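Local atomic coordinates of Mll2253 protein (Mesorhizobium loti, PDB entry 3Q63), a protein that is of unknown function but belongs to the AHA1 family and has a Bet v 1-like fold, so it may bind a ligand or a partner protein. Residues B[9-14]-B[122-127]; B[41-46]-B[74-79]; B[108-113]-B[126-131]. All coordinates share one frame; numbering follows the deposited sequence.

In the fold
The three contacts tie the long C-terminal helix and the loop 41-46 to one antiparallel sheet. Contacts 1 and 3 share M126 and G127 of helix 118-141, and their centres lie about 4 Å apart. Their strands 9-17 and 103-113 are sheet neighbours, joined by a probable backbone hydrogen bond between V13 O and M108 N, 2.8 Å apart. Contact 2 is nested inside the loop closed by contact 1, on the opposite side of the chain's centre, about 18 Å away between centres. It meets contact 3, whose centre is about 15 Å away, through W78, packed against both W128 and Q110. In Bet v 1-like proteins the space between sheet and long helix often holds a ligand; such a role is not established here.

Contact 1: B[9-14]-B[122-127]; sequences RTVVVE and GGAKMG
V11 turns its two methyl groups onto helix 118-141, one at A124 and the other at K125. With CG1 anti to the backbone N (chi1 178°), that methyl lies 3.9 Å from K125 CA, while CG2 faces the helix at A124, where CB is also 3.9 Å away. The K125 side chain passes V11 at a slant, its CG 4.0 Å from V11 CG1, and its aliphatic part borders the valine on the more exposed side. Strand 9-17 is an edge strand of the antiparallel sheet within this chain, and the contact is the helix-on-sheet packing of the Bet v 1-like fold, in which the long C-terminal helix lies against the curved sheet. An alanine at V11 would lose both methyl contacts, and is likely to open a gap beside A124 and leave the K125 stem more mobile. Beyond CG the lysine chain bends at chi3 and chi4 and turns NZ toward a bridging water, which accepts a hydrogen bond from V12 N at 2.9 Å and a weak one from K125 NZ at 3.2 Å. Y121 and F113 also touch V11, and the next inward-facing residue, V13, packs on W128 and F132 of the same helix.

Contact 2: B[41-46]-B[74-79]; sequences NDFKPA and LSYTWN
F43 reaches from the loop 41-46 to L74 and Y76 on strand 73-77, and its ring carries the whole of this apolar contact. Just before it, D42 turns its carboxylate to the neighbouring strand, where OD2 accepts a hydrogen bond from N52 N. At F43 the ring is thrown inward with CG anti to the backbone N (chi1 173°). Its leading atom CZ then meets L74 CD1 at 3.9 Å, the leucine methyl lying at the ring edge near its plane, and the two side chains approach from opposite directions. CE1 of F43 lies 4.1 Å from Y76 CD1; the two rings meet obliquely, with centroids 5.9 Å apart and planes at 54°. Further along, P45 is the centre of an inverse gamma turn, closed by a weak bond of 2.7 Å from A46 N to K44 O. The cluster belongs to the core of the Bet v 1-like fold: F51 of strand 50-54 sets its ring edge-to-face with those of both F43 and Y76, V65 of strand 60-69 touches F43, and helices 31-37 and 21-29 close in through I34 and T29, with W25 packing on L74.

Contact 3: B[108-113]-B[126-131]; sequences MEQSGF and MGWPQF
W128 projects from helix 118-141 to meet M108 and Q110 on strand 103-113, and these three buried residues make the contact. Preceding it on the helix, M126 faces the second subunit, packing on D56 of that chain, and G127 O accepts the backbone bond from F131 N. The W128 side chain leaves the helix with CG anti to its own carbonyl carbon, which carries the indole towards the sheet. M108, a selenomethionine, lies across one face of the indole: bent at chi2 and chi3, its chain brings CE nearly over the centre of the five-membered ring, 3.4 Å from the centroid, a CH-pi contact. Its SE sits over the same ring, 3.9 Å from the centroid, completing a Met-aromatic contact. At the ring edge, W128 NE1 donates to Q110 OE1 over 2.8 Å with an N-H...O angle of 160°. The acceptor lies close to the indole plane, whereas the donor stands 43° above the carbonyl plane of the amide, and the two flat groups are turned 76° apart. This bond satisfies the buried indole N-H; Q110 NE2 in turn donates to S91 OG, so the amide is held at both ends and its rotation is probably fixed. P129 follows at a kink, where the proline nitrogen has no hydrogen to give to the preceding turn. Three residues after W128, F131 brings CD2 3.9 Å above the other face of the indole, toward its rim, so that W128 is sandwiched between strand and helix side chains. V93 and W78 also pack against W128. Such a long C-terminal helix laid across a curved antiparallel sheet, here with W128 packed against side chains of strand 103-113, is characteristic of the Bet v 1-like fold of the AHA1 family.

Contact 1: B[9-14]-B[122-127]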
loop_
_atom_site.group_PDB
_atom_site.type_symbol
_atom_site.label_atom_id
_atom_site.label_comp_id
_atom_site.label_asym_id
_atom_site.label_seq_id
_atom_site.Cartn_x
_atom_site.Cartn_y
_atom_site.Cartn_z
ATOM N N ARG B 9 -1.390 -11.815 -18.749
ATOM C CA ARG B 9 -1.575 -12.875 -17.765
ATOM C C ARG B 9 -2.681 -12.529 -16.772
ATOM O O ARG B 9 -3.184 -11.404 -16.745
ATOM C CB ARG B 9 -0.270 -13.143 -17.004
ATOM C CG ARG B 9 0.959 -13.362 -17.894
ATOM C CD ARG B 9 1.973 -14.312 -17.243
ATOM N NE ARG B 9 1.488 -15.693 -17.274
ATOM C CZ ARG B 9 2.126 -16.743 -16.761
ATOM N NH1 ARG B 9 1.580 -17.951 -16.856
ATOM N NH2 ARG B 9 3.301 -16.592 -16.153
ATOM N N THR B 10 -3.050 -13.501 -15.952
ATOM C CA THR B 10 -4.098 -13.294 -14.973
ATOM C C THR B 10 -3.756 -14.001 -13.674
ATOM O O THR B 10 -3.294 -15.137 -13.684
ATOM C CB THR B 10 -5.442 -13.810 -15.505
ATOM O OG1 THR B 10 -6.415 -13.783 -14.454
ATOM C CG2 THR B 10 -5.294 -15.228 -16.007
ATOM N N VAL B 11 -3.969 -13.316 -12.558
ATOM C CA VAL B 11 -3.685 -13.886 -11.256
ATOM C C VAL B 11 -4.941 -14.521 -10.670
ATOM O O VAL B 11 -6.004 -13.902 -10.627
ATOM C CB VAL B 11 -3.158 -12.807 -10.290
ATOM C CG1 VAL B 11 -2.920 -13.402 -8.913
ATOM C CG2 VAL B 11 -1.867 -12.215 -10.844
ATOM N N VAL B 12 -4.815 -15.767 -10.229
ATOM C CA VAL B 12 -5.943 -16.478 -9.641
ATOM C C VAL B 12 -5.576 -16.959 -8.241
ATOM O O VAL B 12 -4.516 -17.545 -8.036
ATOM C CB VAL B 12 -6.347 -17.700 -10.496
ATOM C CG1 VAL B 12 -7.591 -18.366 -9.898
ATOM C CG2 VAL B 12 -6.608 -17.269 -11.924
ATOM N N VAL B 13 -6.455 -16.688 -7.283
ATOM C CA VAL B 13 -6.259 -17.098 -5.903
ATOM C C VAL B 13 -7.585 -17.672 -5.400
ATOM O O VAL B 13 -8.647 -17.083 -5.612
ATOM C CB VAL B 13 -5.825 -15.907 -5.008
ATOM C CG1 VAL B 13 -5.663 -16.367 -3.570
ATOM C CG2 VAL B 13 -4.499 -15.327 -5.512
ATOM N N GLU B 14 -7.525 -18.837 -4.760
ATOM C CA GLU B 14 -8.732 -19.490 -4.249
ATOM C C GLU B 14 -8.565 -19.819 -2.773
ATOM O O GLU B 14 -7.458 -20.073 -2.303
ATOM C CB GLU B 14 -9.016 -20.765 -5.051
ATOM C CG GLU B 14 -9.096 -20.531 -6.559
ATOM C CD GLU B 14 -9.495 -21.771 -7.344
ATOM O OE1 GLU B 14 -10.702 -22.058 -7.427
ATOM O OE2 GLU B 14 -8.601 -22.461 -7.879
ATOM N N GLY B 122 3.588 -10.595 -10.195
ATOM C CA GLY B 122 4.076 -11.282 -9.011
ATOM C C GLY B 122 3.610 -10.664 -7.710
ATOM O O GLY B 122 3.366 -11.374 -6.735
ATOM N N GLY B 123 3.501 -9.340 -7.687
ATOM C CA GLY B 123 3.058 -8.657 -6.486
ATOM C C GLY B 123 1.640 -9.049 -6.112
ATOM O O GLY B 123 1.316 -9.198 -4.933
ATOM N N ALA B 124 0.791 -9.218 -7.120
ATOM C CA ALA B 124 -0.594 -9.599 -6.893
ATOM C C ALA B 124 -0.685 -11.053 -6.443
ATOM O O ALA B 124 -1.545 -11.409 -5.638
ATOM C CB ALA B 124 -1.409 -9.389 -8.171
ATOM N N LYS B 125 0.208 -11.892 -6.964
ATOM C CA LYS B 125 0.221 -13.308 -6.612
ATOM C C LYS B 125 0.438 -13.526 -5.125
ATOM O O LYS B 125 -0.167 -14.413 -4.532
ATOM C CB LYS B 125 1.310 -14.053 -7.390
ATOM C CG LYS B 125 0.979 -14.307 -8.858
ATOM C CD LYS B 125 2.030 -15.197 -9.515
ATOM C CE LYS B 125 1.950 -16.629 -9.001
ATOM N NZ LYS B 125 0.750 -17.361 -9.518
HETATM N N MSE B 126 1.310 -12.733 -4.516
HETATM C CA MSE B 126 1.547 -12.900 -3.091
HETATM C C MSE B 126 0.815 -11.829 -2.291
HETATM O O MSE B 126 0.709 -11.923 -1.069
HETATM C CB MSE B 126 3.044 -12.868 -2.791
HETATM C CG MSE B 126 3.729 -11.579 -3.169
HETATM SE SE MSE B 126 5.653 -11.763 -3.073
HETATM C CE MSE B 126 5.808 -12.089 -1.177
ATOM N N GLY B 127 0.292 -10.827 -2.991
ATOM C CA GLY B 127 -0.430 -9.761 -2.322
ATOM C C GLY B 127 -1.834 -10.186 -1.926
ATOM O O GLY B 127 -2.297 -9.875 -0.827
HETATM O O HOH W 1 -2.242 -17.037 -10.564
#

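Contact 2: B[41-46]-B[74-79]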
loop_
_atom_site.group_PDB
_atom_site.type_symbol
_atom_site.label_atom_id
_atom_site.label_comp_id
_atom_site.label_asym_id
_atom_site.label_seq_id
_atom_site.Cartn_x
_atom_site.Cartn_y
_atom_site.Cartn_z
ATOM N N ASN B 41 -11.487 3.028 1.372
ATOM C CA ASN B 41 -12.203 2.976 0.111
ATOM C C ASN B 41 -13.583 3.593 0.234
ATOM O O ASN B 41 -14.095 3.776 1.337
ATOM C CB ASN B 41 -12.397 1.528 -0.308
ATOM C CG ASN B 41 -13.346 0.792 0.617
ATOM O OD1 ASN B 41 -12.977 0.409 1.732
ATOM N ND2 ASN B 41 -14.587 0.614 0.171
ATOM N N ASP B 42 -14.176 3.894 -0.919
ATOM C CA ASP B 42 -15.526 4.446 -0.986
ATOM C C ASP B 42 -16.344 3.599 -1.961
ATOM O O ASP B 42 -17.057 4.116 -2.820
ATOM C CB ASP B 42 -15.509 5.919 -1.431
ATOM C CG ASP B 42 -14.733 6.149 -2.726
ATOM O OD1 ASP B 42 -15.040 7.141 -3.420
ATOM O OD2 ASP B 42 -13.817 5.364 -3.042
ATOM N N PHE B 43 -16.226 2.283 -1.803
ATOM C CA PHE B 43 -16.928 1.306 -2.628
ATOM C C PHE B 43 -18.451 1.387 -2.475
ATOM O O PHE B 43 -18.960 1.816 -1.447
ATOM C CB PHE B 43 -16.474 -0.109 -2.239
ATOM C CG PHE B 43 -17.259 -1.205 -2.905
ATOM C CD1 PHE B 43 -16.917 -1.644 -4.179
ATOM C CD2 PHE B 43 -18.370 -1.771 -2.273
ATOM C CE1 PHE B 43 -17.669 -2.623 -4.821
ATOM C CE2 PHE B 43 -19.132 -2.754 -2.910
ATOM C CZ PHE B 43 -18.780 -3.183 -4.188
ATOM N N LYS B 44 -19.164 0.975 -3.519
ATOM C CA LYS B 44 -20.626 0.926 -3.521
ATOM C C LYS B 44 -21.002 -0.190 -4.479
ATOM O O LYS B 44 -20.516 -0.234 -5.606
ATOM C CB LYS B 44 -21.248 2.236 -4.003
ATOM C CG LYS B 44 -21.216 3.355 -2.983
ATOM C CD LYS B 44 -22.589 4.008 -2.820
ATOM C CE LYS B 44 -23.630 3.027 -2.278
ATOM N NZ LYS B 44 -23.984 1.941 -3.240
ATOM N N PRO B 45 -21.862 -1.119 -4.033
ATOM C CA PRO B 45 -22.331 -2.267 -4.821
ATOM C C PRO B 45 -23.243 -1.889 -5.987
ATOM O O PRO B 45 -24.333 -2.445 -6.121
ATOM C CB PRO B 45 -23.086 -3.114 -3.794
ATOM C CG PRO B 45 -22.500 -2.713 -2.489
ATOM C CD PRO B 45 -22.309 -1.230 -2.634
ATOM N N ALA B 46 -22.816 -0.949 -6.819
ATOM C CA ALA B 46 -23.626 -0.538 -7.960
ATOM C C ALA B 46 -22.783 -0.495 -9.223
ATOM O O ALA B 46 -21.717 0.121 -9.249
ATOM C CB ALA B 46 -24.255 0.828 -7.704
ATOM N N LEU B 74 -18.813 -10.492 -7.916
ATOM C CA LEU B 74 -18.498 -9.086 -7.766
ATOM C C LEU B 74 -17.248 -8.771 -8.580
ATOM O O LEU B 74 -16.214 -9.417 -8.416
ATOM C CB LEU B 74 -18.258 -8.741 -6.294
ATOM C CG LEU B 74 -17.783 -7.313 -5.987
ATOM C CD1 LEU B 74 -18.796 -6.300 -6.496
ATOM C CD2 LEU B 74 -17.579 -7.162 -4.489
ATOM N N SER B 75 -17.340 -7.787 -9.462
ATOM C CA SER B 75 -16.187 -7.410 -10.270
ATOM C C SER B 75 -16.059 -5.906 -10.385
ATOM O O SER B 75 -17.056 -5.186 -10.416
ATOM C CB SER B 75 -16.290 -8.017 -11.673
ATOM O OG SER B 75 -15.222 -7.579 -12.496
ATOM N N TYR B 76 -14.815 -5.439 -10.421
ATOM C CA TYR B 76 -14.517 -4.022 -10.569
ATOM C C TYR B 76 -13.108 -3.811 -11.097
ATOM O O TYR B 76 -12.237 -4.678 -10.924
ATOM C CB TYR B 76 -14.700 -3.248 -9.248
ATOM C CG TYR B 76 -14.084 -3.834 -7.985
ATOM C CD1 TYR B 76 -14.876 -4.517 -7.061
ATOM C CD2 TYR B 76 -12.738 -3.628 -7.668
ATOM C CE1 TYR B 76 -14.353 -4.975 -5.849
ATOM C CE2 TYR B 76 -12.202 -4.082 -6.458
ATOM C CZ TYR B 76 -13.016 -4.753 -5.552
ATOM O OH TYR B 76 -12.498 -5.197 -4.350
ATOM N N THR B 77 -12.893 -2.671 -11.757
ATOM C CA THR B 77 -11.579 -2.338 -12.299
ATOM C C THR B 77 -10.648 -2.035 -11.139
ATOM O O THR B 77 -11.082 -1.647 -10.051
ATOM C CB THR B 77 -11.613 -1.087 -13.221
ATOM O OG1 THR B 77 -12.278 -0.016 -12.539
ATOM C CG2 THR B 77 -12.328 -1.386 -14.539
ATOM N N TRP B 78 -9.362 -2.209 -11.405
ATOM C CA TRP B 78 -8.302 -2.018 -10.428
ATOM C C TRP B 78 -7.178 -1.424 -11.266
ATOM O O TRP B 78 -6.324 -2.150 -11.782
ATOM C CB TRP B 78 -7.948 -3.396 -9.878
ATOM C CG TRP B 78 -6.913 -3.464 -8.834
ATOM C CD1 TRP B 78 -5.564 -3.307 -8.995
ATOM C CD2 TRP B 78 -7.116 -3.830 -7.469
ATOM N NE1 TRP B 78 -4.918 -3.566 -7.811
ATOM C CE2 TRP B 78 -5.848 -3.889 -6.860
ATOM C CE3 TRP B 78 -8.252 -4.119 -6.702
ATOM C CZ2 TRP B 78 -5.682 -4.228 -5.514
ATOM C CZ3 TRP B 78 -8.089 -4.457 -5.363
ATOM C CH2 TRP B 78 -6.810 -4.508 -4.783
ATOM N N ASN B 79 -7.201 -0.098 -11.406
ATOM C CA ASN B 79 -6.243 0.623 -12.244
ATOM C C ASN B 79 -5.416 1.699 -11.588
ATOM O O ASN B 79 -5.772 2.248 -10.548
ATOM C CB ASN B 79 -6.962 1.311 -13.400
ATOM C CG ASN B 79 -7.839 0.375 -14.193
ATOM O OD1 ASN B 79 -7.618 -0.838 -14.238
ATOM N ND2 ASN B 79 -8.834 0.945 -14.857
#

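Contact 3: B[108-113]-B[126-131]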
loop_
_atom_site.group_PDB
_atom_site.type_symbol
_atom_site.label_atom_id
_atom_site.label_comp_id
_atom_site.label_asym_id
_atom_site.label_seq_id
_atom_site.Cartn_x
_atom_site.Cartn_y
_atom_site.Cartn_z
HETATM N N MSE B 108 -10.650 -15.480 -6.676
HETATM C CA MSE B 108 -10.374 -14.105 -7.060
HETATM C C MSE B 108 -9.562 -14.175 -8.338
HETATM O O MSE B 108 -8.524 -14.840 -8.390
HETATM C CB MSE B 108 -9.574 -13.402 -5.966
HETATM C CG MSE B 108 -9.401 -11.893 -6.136
HETATM SE SE MSE B 108 -8.291 -11.321 -7.637
HETATM C CE MSE B 108 -6.690 -12.352 -7.302
ATOM N N GLU B 109 -10.053 -13.518 -9.381
ATOM C CA GLU B 109 -9.343 -13.487 -10.649
ATOM C C GLU B 109 -9.066 -12.029 -10.973
ATOM O O GLU B 109 -9.979 -11.209 -10.997
ATOM C CB GLU B 109 -10.180 -14.098 -11.775
ATOM C CG GLU B 109 -10.415 -15.594 -11.662
ATOM C CD GLU B 109 -11.371 -16.096 -12.731
ATOM O OE1 GLU B 109 -12.589 -15.810 -12.624
ATOM O OE2 GLU B 109 -10.902 -16.766 -13.679
ATOM N N GLN B 110 -7.797 -11.713 -11.193
ATOM C CA GLN B 110 -7.386 -10.365 -11.543
ATOM C C GLN B 110 -6.613 -10.472 -12.852
ATOM O O GLN B 110 -5.488 -10.980 -12.884
ATOM C CB GLN B 110 -6.495 -9.753 -10.456
ATOM C CG GLN B 110 -5.861 -8.414 -10.868
ATOM C CD GLN B 110 -5.206 -7.680 -9.719
ATOM O OE1 GLN B 110 -4.642 -8.297 -8.820
ATOM N NE2 GLN B 110 -5.257 -6.349 -9.755
ATOM N N SER B 111 -7.231 -9.997 -13.927
ATOM C CA SER B 111 -6.637 -10.059 -15.250
ATOM C C SER B 111 -6.325 -8.671 -15.779
ATOM O O SER B 111 -6.856 -7.681 -15.280
ATOM C CB SER B 111 -7.605 -10.745 -16.201
ATOM O OG SER B 111 -8.828 -10.035 -16.199
ATOM N N GLY B 112 -5.475 -8.604 -16.801
ATOM C CA GLY B 112 -5.114 -7.325 -17.388
ATOM C C GLY B 112 -3.629 -7.049 -17.316
ATOM O O GLY B 112 -3.150 -6.042 -17.833
ATOM N N PHE B 113 -2.894 -7.945 -16.667
ATOM C CA PHE B 113 -1.452 -7.797 -16.523
ATOM C C PHE B 113 -0.739 -7.987 -17.862
ATOM O O PHE B 113 -0.873 -9.027 -18.502
ATOM C CB PHE B 113 -0.931 -8.814 -15.505
ATOM C CG PHE B 113 -1.361 -8.533 -14.092
ATOM C CD1 PHE B 113 -0.807 -7.469 -13.383
ATOM C CD2 PHE B 113 -2.334 -9.319 -13.476
ATOM C CE1 PHE B 113 -1.213 -7.187 -12.086
ATOM C CE2 PHE B 113 -2.750 -9.046 -12.178
ATOM C CZ PHE B 113 -2.189 -7.977 -11.478
HETATM N N MSE B 126 1.310 -12.733 -4.516
HETATM C CA MSE B 126 1.547 -12.900 -3.091
HETATM C C MSE B 126 0.815 -11.829 -2.291
HETATM O O MSE B 126 0.709 -11.923 -1.069
HETATM C CB MSE B 126 3.044 -12.868 -2.791
HETATM C CG MSE B 126 3.729 -11.579 -3.169
HETATM SE SE MSE B 126 5.653 -11.763 -3.073
HETATM C CE MSE B 126 5.808 -12.089 -1.177
ATOM N N GLY B 127 0.292 -10.827 -2.991
ATOM C CA GLY B 127 -0.430 -9.761 -2.322
ATOM C C GLY B 127 -1.834 -10.186 -1.926
ATOM O O GLY B 127 -2.297 -9.875 -0.827
ATOM N N TRP B 128 -2.515 -10.903 -2.814
ATOM C CA TRP B 128 -3.876 -11.349 -2.527
ATOM C C TRP B 128 -3.970 -12.350 -1.377
ATOM O O TRP B 128 -4.919 -12.314 -0.597
ATOM C CB TRP B 128 -4.534 -11.906 -3.795
ATOM C CG TRP B 128 -5.081 -10.804 -4.645
ATOM C CD1 TRP B 128 -4.551 -10.312 -5.807
ATOM C CD2 TRP B 128 -6.212 -9.981 -4.339
ATOM N NE1 TRP B 128 -5.280 -9.229 -6.240
ATOM C CE2 TRP B 128 -6.306 -9.003 -5.359
ATOM C CE3 TRP B 128 -7.157 -9.972 -3.299
ATOM C CZ2 TRP B 128 -7.307 -8.022 -5.367
ATOM C CZ3 TRP B 128 -8.154 -8.996 -3.308
ATOM C CH2 TRP B 128 -8.218 -8.035 -4.338
ATOM N N PRO B 129 -2.993 -13.265 -1.266
ATOM C CA PRO B 129 -3.022 -14.243 -0.177
ATOM C C PRO B 129 -2.978 -13.503 1.167
ATOM O O PRO B 129 -3.585 -13.938 2.150
ATOM C CB PRO B 129 -1.768 -15.072 -0.440
ATOM C CG PRO B 129 -1.700 -15.073 -1.941
ATOM C CD PRO B 129 -1.957 -13.616 -2.253
ATOM N N GLN B 130 -2.261 -12.382 1.198
ATOM C CA GLN B 130 -2.156 -11.571 2.407
ATOM C C GLN B 130 -3.505 -10.910 2.697
ATOM O O GLN B 130 -3.947 -10.868 3.839
ATOM C CB GLN B 130 -1.070 -10.500 2.238
ATOM C CG GLN B 130 0.311 -11.075 1.920
ATOM C CD GLN B 130 1.321 -10.009 1.532
ATOM O OE1 GLN B 130 1.099 -9.233 0.596
ATOM N NE2 GLN B 130 2.448 -9.972 2.243
ATOM N N PHE B 131 -4.162 -10.396 1.662
ATOM C CA PHE B 131 -5.460 -9.754 1.848
ATOM C C PHE B 131 -6.490 -10.773 2.350
ATOM O O PHE B 131 -7.255 -10.487 3.273
ATOM C CB PHE B 131 -5.958 -9.125 0.542
ATOM C CG PHE B 131 -5.228 -7.863 0.142
ATOM C CD1 PHE B 131 -4.949 -6.866 1.074
ATOM C CD2 PHE B 131 -4.873 -7.647 -1.187
ATOM C CE1 PHE B 131 -4.334 -5.674 0.689
ATOM C CE2 PHE B 131 -4.257 -6.458 -1.586
ATOM C CZ PHE B 131 -3.988 -5.468 -0.643
#